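378aa long hypothetical citrate synthase (Sulfolobus tokodaii, PDB 1VGM) is a predominantly helical member of the citrate synthase family whose chains pair as a dimer, its own function not being established. Local coordinates at residues Thr20-Ile25 against Thr182-Pro187. Sequence-based numbering, arbitrary orientation.
Sequences TYIDGI and TDHEVP
I22 lays its terminal methyl on the imidazole of H184: CD1 sits 3.4 Å from the ring centroid and 14° off the ring normal, a CH-pi contact over the face. The two side chains cross at about a right angle. With CG1 beside the backbone N and anti to the carbonyl carbon (chi1 -60°), the ethyl branch reaches the loop, and its CG1 also passes 3.6 Å from NE2 of H184. The ring itself is held at both nitrogens. ND1 donates to OE2 of E185 at 2.7 Å, the acceptor lying almost exactly in the ring plane and using its anti lone pair, while NE2 is hydrogen-bonded to Y262 OH. Two hydrogen bonds at separate points of the ring, plus a methyl on one face, should resist its rotation.

In this mostly helical citrate synthase fold, the contact sets the first strand of a small antiparallel sheet, 20-23, against the loop joining helix 168-180 to helix 188-197, which starts right after P187; T20, D183 and H184 are all buried here.

Two residues back along the strand, T20 takes over with a polar link. Its hydroxyl is placed beside the backbone N, and its OG1 donates to D183 OD2 at 2.6 Å, meeting that oxygen on its anti side and 16° out of the carboxylate plane. The same OD2 is hydrogen-bonded to H346 NE2, so two groups grip this one buried oxygen. D183 N, meanwhile, is hydrogen-bonded to the hydroxyl of Y31 on strand 28-31, tying the loop to the next strand of the sheet.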
ATOM      1  N   THR A  20       1.827  21.898  -5.021  1.00  6.13           N
ATOM      2  CA  THR A  20       0.905  22.503  -4.063  1.00  6.92           C
ATOM      3  C   THR A  20       1.572  23.403  -3.022  1.00  7.21           C
ATOM      4  O   THR A  20       2.476  22.990  -2.309  1.00  8.26           O
ATOM      5  CB  THR A  20       0.100  21.421  -3.332  1.00  9.75           C
ATOM      6  OG1 THR A  20      -0.562  20.596  -4.302  1.00  8.24           O
ATOM      7  CG2 THR A  20      -0.933  22.054  -2.407  1.00  8.22           C
ATOM      8  N   TYR A  21       1.101  24.638  -2.936  1.00  7.18           N
ATOM      9  CA  TYR A  21       1.631  25.589  -1.971  1.00  5.80           C
ATOM     10  C   TYR A  21       0.577  25.935  -0.934  1.00  6.32           C
ATOM     11  O   TYR A  21      -0.567  26.260  -1.274  1.00  6.46           O
ATOM     12  CB  TYR A  21       2.096  26.862  -2.692  1.00  9.45           C
ATOM     13  CG  TYR A  21       2.362  28.030  -1.766  1.00 14.07           C
ATOM     14  CD1 TYR A  21       1.431  29.060  -1.631  1.00 13.84           C
ATOM     15  CD2 TYR A  21       3.538  28.094  -1.011  1.00 13.30           C
ATOM     16  CE1 TYR A  21       1.658  30.132  -0.764  1.00 14.78           C
ATOM     17  CE2 TYR A  21       3.775  29.160  -0.139  1.00 16.41           C
ATOM     18  CZ  TYR A  21       2.828  30.178  -0.022  1.00 14.32           C
ATOM     19  OH  TYR A  21       3.039  31.243   0.828  1.00 12.83           O
ATOM     20  N   ILE A  22       0.964  25.866   0.336  1.00  8.08           N
ATOM     21  CA  ILE A  22       0.064  26.242   1.418  1.00  7.64           C
ATOM     22  C   ILE A  22       0.679  27.330   2.288  1.00 11.26           C
ATOM     23  O   ILE A  22       1.819  27.212   2.741  1.00  7.70           O
ATOM     24  CB  ILE A  22      -0.287  25.021   2.300  1.00  8.17           C
ATOM     25  CG1 ILE A  22      -0.973  23.954   1.440  1.00  4.26           C
ATOM     26  CG2 ILE A  22      -1.203  25.442   3.458  1.00  4.08           C
ATOM     27  CD1 ILE A  22      -0.771  22.547   1.935  1.00 10.85           C
ATOM     28  N   ASP A  23      -0.092  28.391   2.505  1.00  9.85           N
ATOM     29  CA  ASP A  23       0.264  29.445   3.448  1.00 11.60           C
ATOM     30  C   ASP A  23      -0.737  29.366   4.599  1.00  8.51           C
ATOM     31  O   ASP A  23      -1.893  29.753   4.456  1.00 10.60           O
ATOM     32  CB  ASP A  23       0.197  30.806   2.731  1.00 11.12           C
ATOM     33  CG  ASP A  23       0.268  31.996   3.681  1.00 16.38           C
ATOM     34  OD1 ASP A  23       0.357  31.812   4.915  1.00 16.95           O
ATOM     35  OD2 ASP A  23       0.227  33.137   3.175  1.00 19.82           O
ATOM     36  N   GLY A  24      -0.289  28.832   5.729  1.00  9.64           N
ATOM     37  CA  GLY A  24      -1.190  28.583   6.843  1.00 12.54           C
ATOM     38  C   GLY A  24      -1.530  29.827   7.649  1.00 14.28           C
ATOM     39  O   GLY A  24      -2.545  29.865   8.351  1.00 16.50           O
ATOM     40  N   ILE A  25      -0.680  30.847   7.556  1.00 15.02           N
ATOM     41  CA  ILE A  25      -0.924  32.106   8.247  1.00 15.95           C
ATOM     42  C   ILE A  25      -2.066  32.897   7.607  1.00 15.68           C
ATOM     43  O   ILE A  25      -2.938  33.404   8.310  1.00 17.79           O
ATOM     44  CB  ILE A  25       0.344  32.994   8.274  1.00 14.22           C
ATOM     45  CG1 ILE A  25       1.439  32.326   9.106  1.00 20.96           C
ATOM     46  CG2 ILE A  25       0.019  34.347   8.883  1.00 17.64           C
ATOM     47  CD1 ILE A  25       2.132  31.176   8.397  1.00 26.02           C
ATOM     48  N   THR A 182      -8.025  17.785  -4.248  1.00  3.32           N
ATOM     49  CA  THR A 182      -7.026  17.221  -5.158  1.00  4.18           C
ATOM     50  C   THR A 182      -5.649  16.971  -4.536  1.00  5.55           C
ATOM     51  O   THR A 182      -5.054  15.917  -4.762  1.00  6.12           O
ATOM     52  CB  THR A 182      -6.871  18.113  -6.413  1.00  6.88           C
ATOM     53  OG1 THR A 182      -7.931  17.807  -7.330  1.00  4.87           O
ATOM     54  CG2 THR A 182      -5.502  17.887  -7.096  1.00  7.29           C
ATOM     55  N   ASP A 183      -5.139  17.920  -3.756  1.00  4.48           N
ATOM     56  CA  ASP A 183      -3.873  17.703  -3.055  1.00  6.77           C
ATOM     57  C   ASP A 183      -3.701  18.599  -1.826  1.00  9.50           C
ATOM     58  O   ASP A 183      -4.248  19.704  -1.770  1.00  8.53           O
ATOM     59  CB  ASP A 183      -2.699  17.920  -4.012  1.00  6.51           C
ATOM     60  CG  ASP A 183      -1.392  17.399  -3.453  1.00  8.74           C
ATOM     61  OD1 ASP A 183      -1.407  16.317  -2.833  1.00 11.48           O
ATOM     62  OD2 ASP A 183      -0.353  18.064  -3.635  1.00 11.67           O
ATOM     63  N   HIS A 184      -2.936  18.111  -0.848  1.00  8.12           N
ATOM     64  CA  HIS A 184      -2.653  18.859   0.375  1.00  8.86           C
ATOM     65  C   HIS A 184      -1.692  18.071   1.263  1.00  9.97           C
ATOM     66  O   HIS A 184      -2.019  16.976   1.723  1.00  9.85           O
ATOM     67  CB  HIS A 184      -3.949  19.141   1.155  1.00  4.84           C
ATOM     68  CG  HIS A 184      -3.969  20.473   1.842  1.00  5.22           C
ATOM     69  ND1 HIS A 184      -3.509  20.655   3.129  1.00  4.56           N
ATOM     70  CD2 HIS A 184      -4.392  21.693   1.421  1.00  1.69           C
ATOM     71  CE1 HIS A 184      -3.648  21.925   3.470  1.00  4.83           C
ATOM     72  NE2 HIS A 184      -4.180  22.576   2.450  1.00  4.75           N
ATOM     73  N   GLU A 185      -0.516  18.645   1.504  1.00  7.15           N
ATOM     74  CA  GLU A 185       0.491  18.040   2.366  1.00  9.60           C
ATOM     75  C   GLU A 185       0.860  16.645   1.871  1.00  7.87           C
ATOM     76  O   GLU A 185       0.586  16.296   0.726  1.00 10.52           O
ATOM     77  CB  GLU A 185      -0.023  17.980   3.803  1.00 13.27           C
ATOM     78  CG  GLU A 185      -0.301  19.356   4.407  1.00 18.74           C
ATOM     79  CD  GLU A 185      -1.287  19.298   5.564  1.00 18.43           C
ATOM     80  OE1 GLU A 185      -0.857  19.034   6.702  1.00 16.49           O
ATOM     81  OE2 GLU A 185      -2.496  19.511   5.331  1.00 13.73           O
ATOM     82  N   VAL A 186       1.490  15.850   2.727  1.00  8.99           N
ATOM     83  CA  VAL A 186       1.852  14.487   2.362  1.00  7.47           C
ATOM     84  C   VAL A 186       1.387  13.544   3.458  1.00  7.85           C
ATOM     85  O   VAL A 186       2.186  13.066   4.265  1.00  6.07           O
ATOM     86  CB  VAL A 186       3.376  14.332   2.182  1.00  9.22           C
ATOM     87  CG1 VAL A 186       3.672  13.062   1.416  1.00 10.64           C
ATOM     88  CG2 VAL A 186       3.944  15.532   1.445  1.00 12.56           C
ATOM     89  N   PRO A 187       0.075  13.281   3.510  1.00  6.23           N
ATOM     90  CA  PRO A 187      -0.475  12.353   4.500  1.00  4.80           C
ATOM     91  C   PRO A 187      -0.043  10.923   4.214  1.00  5.37           C
ATOM     92  O   PRO A 187       0.738  10.670   3.294  1.00  4.65           O
ATOM     93  CB  PRO A 187      -1.989  12.544   4.359  1.00  4.24           C
ATOM     94  CG  PRO A 187      -2.161  12.934   2.923  1.00  6.28           C
ATOM     95  CD  PRO A 187      -0.976  13.821   2.626  1.00  7.39           C
TER